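Local coordinates for galactonate dehydratase (Zobellia galactanivorans, PDB 5OLC), which is an enzyme of the enolase superfamily, joining a mandelate racemase/muconate lactonizing type N-terminal domain to a C-terminal barrel of the TIM type, at residues I137-T142 with I354-G359; V302-G307 with T335-R340. One frame throughout, in Å; residues are numbered along the deposited sequence.

Contact 1: residues I137-T142 with I354-G359; sequences IEPYAT and IKLENG
Glu138 and Gly359 bring the two backbones closest, CA to CA 5.7 Å, yet no direct hydrogen bond links the segments. The carbonyl of Gly359 does most of the touching: its O lies 3.4 Å from Glu138 CA in a C-H...O contact with an angle of 137° at the hydrogen. The same O is 3.4 Å from CD of Pro139. A water bridges the two carbonyls, donating to Pro139 O at 2.7 Å and to Gly359 O at 3.1 Å. On the apolar side Pro139 and Leu356 meet tip to tip, Pro139 CG to Leu356 CD1 3.9 Å. Leu356 CG is anti to its backbone N (chi1 -176°), and CD1 makes the contact. Leu361 touches both side chains, while the carboxylate of Glu138 is turned to a salt bridge with Arg198. Asn358 and Gly359, both with positive phi, form the two-residue turn of a beta-hairpin between strands 350-357 and 360-362. Strand 360-362 pairs antiparallel with strand 136-142, so the arrangement is that of a hairpin laid against the first strand of a TIM-type barrel.

Contact 2: residues V302-G307 with T335-R340; sequences VPHTWG and TMELDR
Thr305 and Glu337 lie at the centre of a buried side-chain contact between the loop after strand 300-301, the seventh of the barrel, and strand 337-339, the eighth. The touching parts, 302-306 and 335-339, have end-to-end directions 11° apart, with Thr305 CA 5.1 Å from Glu337 CA. A side chain supplies a clear hydrogen bond: Thr305 OG1 donates to Glu337 O at 3.1 Å, in the carbonyl plane and on a lone pair, with a C=O...donor angle of 119°. The Glu337 side chain slides past Thr305 in the opposite direction. Its CG is anti to the backbone N and the chain beyond is extended, which carries the carboxylate alongside His304. There Glu337 OE1 approaches His304 CD2 at 3.2 Å, with ring and carboxylate planes 85° apart. Glu337 OE1 is held in a salt bridge by Lys172, and His304 ND1 is bonded to Asp277. Farther along, the Trp306 and Asp339 side chains cross at a slant, and Trp306 CD1 is 3.6 Å from Asp339 CG. Asp339 OD1 is bonded to Thr341 and OD2 forms a salt bridge with Arg37, which also makes a cation-pi contact with Trp306. At the other end Val302 CG1 packs on Thr335 O at 3.7 Å. The His304-Asp277 pair resembles the histidine-aspartate pair of enolase superfamily relatives, although its role here is not established. The chemistry implies a seam in which the Thr305 hydroxyl ties the loop to the strand backbone, and whose two carboxylates have charged partners outside the segments, Lys172 and Arg37, which would balance their charge and may orient them.

Contacts 1 and 2 meet through neighbouring parallel strands of one barrel, 136-142 and 337-339, with their centres about 10 Å apart. Tyr140 joins them by two probable backbone hydrogen bonds, its N to Met336 O at 3.1 Å and its O to Leu338 N at 3.2 Å. Contact 1 involves the beginning of the first strand, whereas contact 2 reaches the C-terminal ends of the strands, where TIM-type enzymes generally place their active sites. Helix 309-321 packs against Pro303, Thr305 and Met336 of contact 2 and also reaches Ile137 and Ile354 in the segments of contact 1. The polar groups around His304 and Glu337 therefore probably lie nearer the active site than the hairpin does.

Contact 1: residues I137-T142 with I354-G359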
loop_
_atom_site.group_PDB
_atom_site.type_symbol
_atom_site.label_atom_id
_atom_site.label_comp_id
_atom_site.label_asym_id
_atom_site.label_seq_id
_atom_site.Cartn_x
_atom_site.Cartn_y
_atom_site.Cartn_z
ATOM N N ILE A 137 20.213 25.545 27.077
ATOM C CA ILE A 137 19.918 24.152 26.760
ATOM C C ILE A 137 20.353 23.295 27.982
ATOM O O ILE A 137 21.312 23.660 28.653
ATOM C CB ILE A 137 20.449 23.680 25.350
ATOM C CG1 ILE A 137 21.564 22.671 25.437
ATOM C CG2 ILE A 137 20.848 24.803 24.403
ATOM C CD1 ILE A 137 21.086 21.340 25.221
ATOM N N GLU A 138 19.611 22.225 28.314
ATOM C CA GLU A 138 19.916 21.370 29.465
ATOM C C GLU A 138 20.411 19.986 28.992
ATOM O O GLU A 138 19.598 19.107 28.692
ATOM C CB GLU A 138 18.749 21.306 30.487
ATOM C CG GLU A 138 17.391 20.882 29.949
ATOM C CD GLU A 138 16.377 20.504 31.011
ATOM O OE1 GLU A 138 15.603 19.548 30.771
ATOM O OE2 GLU A 138 16.350 21.158 32.079
ATOM N N PRO A 139 21.741 19.787 28.850
ATOM C CA PRO A 139 22.223 18.502 28.310
ATOM C C PRO A 139 22.142 17.327 29.277
ATOM O O PRO A 139 21.935 17.526 30.478
ATOM C CB PRO A 139 23.661 18.814 27.887
ATOM C CG PRO A 139 24.086 19.898 28.794
ATOM C CD PRO A 139 22.860 20.709 29.130
ATOM N N TYR A 140 22.286 16.102 28.742
ATOM C CA TYR A 140 22.283 14.889 29.550
ATOM C C TYR A 140 23.698 14.330 29.699
ATOM O O TYR A 140 24.548 14.522 28.814
ATOM C CB TYR A 140 21.283 13.836 29.044
ATOM C CG TYR A 140 21.496 13.358 27.621
ATOM C CD1 TYR A 140 20.894 14.010 26.548
ATOM C CD2 TYR A 140 22.203 12.188 27.354
ATOM C CE1 TYR A 140 21.055 13.554 25.237
ATOM C CE2 TYR A 140 22.366 11.719 26.048
ATOM C CZ TYR A 140 21.792 12.408 24.991
ATOM O OH TYR A 140 21.940 11.959 23.699
ATOM N N ALA A 141 23.953 13.678 30.845
ATOM C CA ALA A 141 25.244 13.093 31.166
ATOM C C ALA A 141 25.291 11.624 30.716
ATOM O O ALA A 141 24.444 10.841 31.144
ATOM C CB ALA A 141 25.494 13.201 32.662
ATOM N N THR A 142 26.275 11.255 29.859
ATOM C CA THR A 142 26.451 9.873 29.390
ATOM C C THR A 142 27.507 9.146 30.254
ATOM O O THR A 142 28.618 9.664 30.424
ATOM C CB THR A 142 26.738 9.808 27.878
ATOM O OG1 THR A 142 27.961 10.476 27.585
ATOM C CG2 THR A 142 25.621 10.376 27.037
ATOM N N ILE A 354 32.088 28.077 26.328
ATOM C CA ILE A 354 30.748 27.753 26.841
ATOM C C ILE A 354 30.740 27.528 28.384
ATOM O O ILE A 354 31.736 27.086 28.965
ATOM C CB ILE A 354 30.080 26.584 26.027
ATOM C CG1 ILE A 354 30.480 25.191 26.528
ATOM C CG2 ILE A 354 30.338 26.716 24.508
ATOM C CD1 ILE A 354 29.547 24.096 26.093
ATOM N N LYS A 355 29.612 27.879 29.026
ATOM C CA LYS A 355 29.426 27.806 30.473
ATOM C C LYS A 355 28.308 26.857 30.900
ATOM O O LYS A 355 27.194 26.941 30.385
ATOM C CB LYS A 355 29.148 29.210 31.031
ATOM N N LEU A 356 28.600 25.986 31.883
ATOM C CA LEU A 356 27.630 25.033 32.430
ATOM C C LEU A 356 27.566 25.102 33.950
ATOM O O LEU A 356 28.539 24.757 34.624
ATOM C CB LEU A 356 27.920 23.590 31.970
ATOM C CG LEU A 356 26.894 22.543 32.424
ATOM C CD1 LEU A 356 26.428 21.702 31.273
ATOM C CD2 LEU A 356 27.428 21.676 33.565
ATOM N N GLU A 357 26.401 25.479 34.485
ATOM C CA GLU A 357 26.179 25.549 35.926
ATOM C C GLU A 357 24.761 25.110 36.292
ATOM O O GLU A 357 23.776 25.693 35.830
ATOM C CB GLU A 357 26.538 26.937 36.492
ATOM C CG GLU A 357 27.903 26.982 37.165
ATOM C CD GLU A 357 28.797 28.153 36.801
ATOM O OE1 GLU A 357 29.920 27.900 36.305
ATOM O OE2 GLU A 357 28.388 29.316 37.023
ATOM N N ASN A 358 24.681 24.051 37.112
ATOM C CA ASN A 358 23.462 23.407 37.606
ATOM C C ASN A 358 22.559 22.904 36.457
ATOM O O ASN A 358 21.444 23.391 36.251
ATOM C CB ASN A 358 22.701 24.274 38.625
ATOM C CG ASN A 358 21.873 23.439 39.578
ATOM O OD1 ASN A 358 22.380 22.881 40.560
ATOM N ND2 ASN A 358 20.586 23.296 39.284
ATOM N N GLY A 359 23.093 21.933 35.713
ATOM C CA GLY A 359 22.426 21.262 34.601
ATOM C C GLY A 359 22.154 22.082 33.357
ATOM O O GLY A 359 21.820 21.506 32.317
HETATM O O HOH W 1 20.501 18.755 32.453
#

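Contact 2: residues V302-G307 with T335-R340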
loop_
_atom_site.group_PDB
_atom_site.type_symbol
_atom_site.label_atom_id
_atom_site.label_comp_id
_atom_site.label_asym_id
_atom_site.label_seq_id
_atom_site.Cartn_x
_atom_site.Cartn_y
_atom_site.Cartn_z
ATOM N N VAL A 302 17.463 15.230 18.476
ATOM C CA VAL A 302 18.427 15.410 19.556
ATOM C C VAL A 302 19.675 14.881 18.888
ATOM O O VAL A 302 19.675 13.702 18.550
ATOM C CB VAL A 302 18.094 14.632 20.864
ATOM C CG1 VAL A 302 19.190 14.847 21.917
ATOM C CG2 VAL A 302 16.720 15.011 21.417
ATOM N N PRO A 303 20.694 15.697 18.559
ATOM C CA PRO A 303 21.852 15.134 17.857
ATOM C C PRO A 303 22.714 14.206 18.712
ATOM O O PRO A 303 22.626 14.214 19.947
ATOM C CB PRO A 303 22.601 16.373 17.363
ATOM C CG PRO A 303 22.261 17.425 18.323
ATOM C CD PRO A 303 20.870 17.140 18.820
ATOM N N HIS A 304 23.511 13.371 18.044
ATOM C CA HIS A 304 24.443 12.481 18.718
ATOM C C HIS A 304 25.770 13.249 18.800
ATOM O O HIS A 304 26.172 13.866 17.803
ATOM C CB HIS A 304 24.600 11.167 17.933
ATOM C CG HIS A 304 25.559 10.191 18.555
ATOM N ND1 HIS A 304 26.820 9.957 18.007
ATOM C CD2 HIS A 304 25.411 9.415 19.656
ATOM C CE1 HIS A 304 27.394 9.061 18.797
ATOM N NE2 HIS A 304 26.588 8.706 19.804
ATOM N N THR A 305 26.402 13.280 20.002
ATOM C CA THR A 305 27.693 13.958 20.226
ATOM C C THR A 305 28.613 13.126 21.108
ATOM O O THR A 305 28.280 12.857 22.265
ATOM C CB THR A 305 27.571 15.420 20.725
ATOM O OG1 THR A 305 26.214 15.773 21.018
ATOM C CG2 THR A 305 28.177 16.408 19.753
ATOM N N TRP A 306 29.777 12.717 20.553
ATOM C CA TRP A 306 30.761 11.897 21.258
ATOM C C TRP A 306 32.191 12.160 20.754
ATOM O O TRP A 306 32.861 11.251 20.238
ATOM C CB TRP A 306 30.383 10.402 21.176
ATOM C CG TRP A 306 30.863 9.561 22.325
ATOM C CD1 TRP A 306 30.428 9.613 23.620
ATOM C CD2 TRP A 306 31.803 8.471 22.261
ATOM N NE1 TRP A 306 31.062 8.650 24.375
ATOM C CE2 TRP A 306 31.918 7.937 23.566
ATOM C CE3 TRP A 306 32.588 7.916 21.231
ATOM C CZ2 TRP A 306 32.775 6.864 23.867
ATOM C CZ3 TRP A 306 33.436 6.855 21.529
ATOM C CH2 TRP A 306 33.522 6.337 22.831
ATOM N N GLY A 307 32.649 13.397 20.951
ATOM C CA GLY A 307 33.987 13.820 20.555
ATOM C C GLY A 307 34.587 14.885 21.445
ATOM O O GLY A 307 34.419 14.842 22.670
ATOM N N THR A 335 17.602 19.382 25.017
ATOM C CA THR A 335 18.761 18.604 25.501
ATOM C C THR A 335 19.713 18.271 24.340
ATOM O O THR A 335 19.336 18.374 23.166
ATOM C CB THR A 335 18.376 17.292 26.227
ATOM O OG1 THR A 335 17.864 16.334 25.296
ATOM C CG2 THR A 335 17.425 17.494 27.393
ATOM N N MET A 336 20.947 17.854 24.688
ATOM C CA MET A 336 21.987 17.418 23.756
ATOM C C MET A 336 22.927 16.441 24.457
ATOM O O MET A 336 22.933 16.385 25.692
ATOM C CB MET A 336 22.747 18.607 23.159
ATOM C CG MET A 336 23.715 19.254 24.118
ATOM S SD MET A 336 24.753 20.454 23.300
ATOM C CE MET A 336 25.842 20.783 24.567
ATOM N N GLU A 337 23.716 15.675 23.681
ATOM C CA GLU A 337 24.628 14.694 24.262
ATOM C C GLU A 337 25.905 15.323 24.813
ATOM O O GLU A 337 26.755 15.795 24.052
ATOM C CB GLU A 337 24.937 13.540 23.283
ATOM C CG GLU A 337 25.548 12.320 23.959
ATOM C CD GLU A 337 25.536 11.013 23.191
ATOM O OE1 GLU A 337 24.582 10.773 22.413
ATOM O OE2 GLU A 337 26.445 10.187 23.437
ATOM N N LEU A 338 26.049 15.282 26.145
ATOM C CA LEU A 338 27.237 15.786 26.814
ATOM C C LEU A 338 28.022 14.626 27.434
ATOM O O LEU A 338 27.683 14.177 28.536
ATOM C CB LEU A 338 26.866 16.854 27.859
ATOM C CG LEU A 338 28.001 17.745 28.377
ATOM C CD1 LEU A 338 28.459 18.760 27.324
ATOM C CD2 LEU A 338 27.571 18.475 29.609
ATOM N N ASP A 339 29.049 14.120 26.700
ATOM C CA ASP A 339 29.926 13.024 27.138
ATOM C C ASP A 339 30.643 13.399 28.432
ATOM O O ASP A 339 31.410 14.363 28.445
ATOM C CB ASP A 339 30.941 12.647 26.036
ATOM C CG ASP A 339 31.876 11.491 26.376
ATOM O OD1 ASP A 339 31.425 10.535 27.045
ATOM O OD2 ASP A 339 33.052 11.530 25.945
ATOM N N ARG A 340 30.360 12.678 29.528
ATOM C CA ARG A 340 30.977 12.991 30.826
ATOM C C ARG A 340 32.062 11.972 31.260
ATOM O O ARG A 340 32.563 12.034 32.390
ATOM C CB ARG A 340 29.907 13.189 31.924
ATOM C CG ARG A 340 28.926 14.357 31.717
ATOM C CD ARG A 340 29.534 15.651 31.180
ATOM N NE ARG A 340 30.497 16.266 32.094
ATOM C CZ ARG A 340 31.518 17.025 31.707
ATOM N NH1 ARG A 340 31.732 17.256 30.417
ATOM N NH2 ARG A 340 32.344 17.540 32.605
#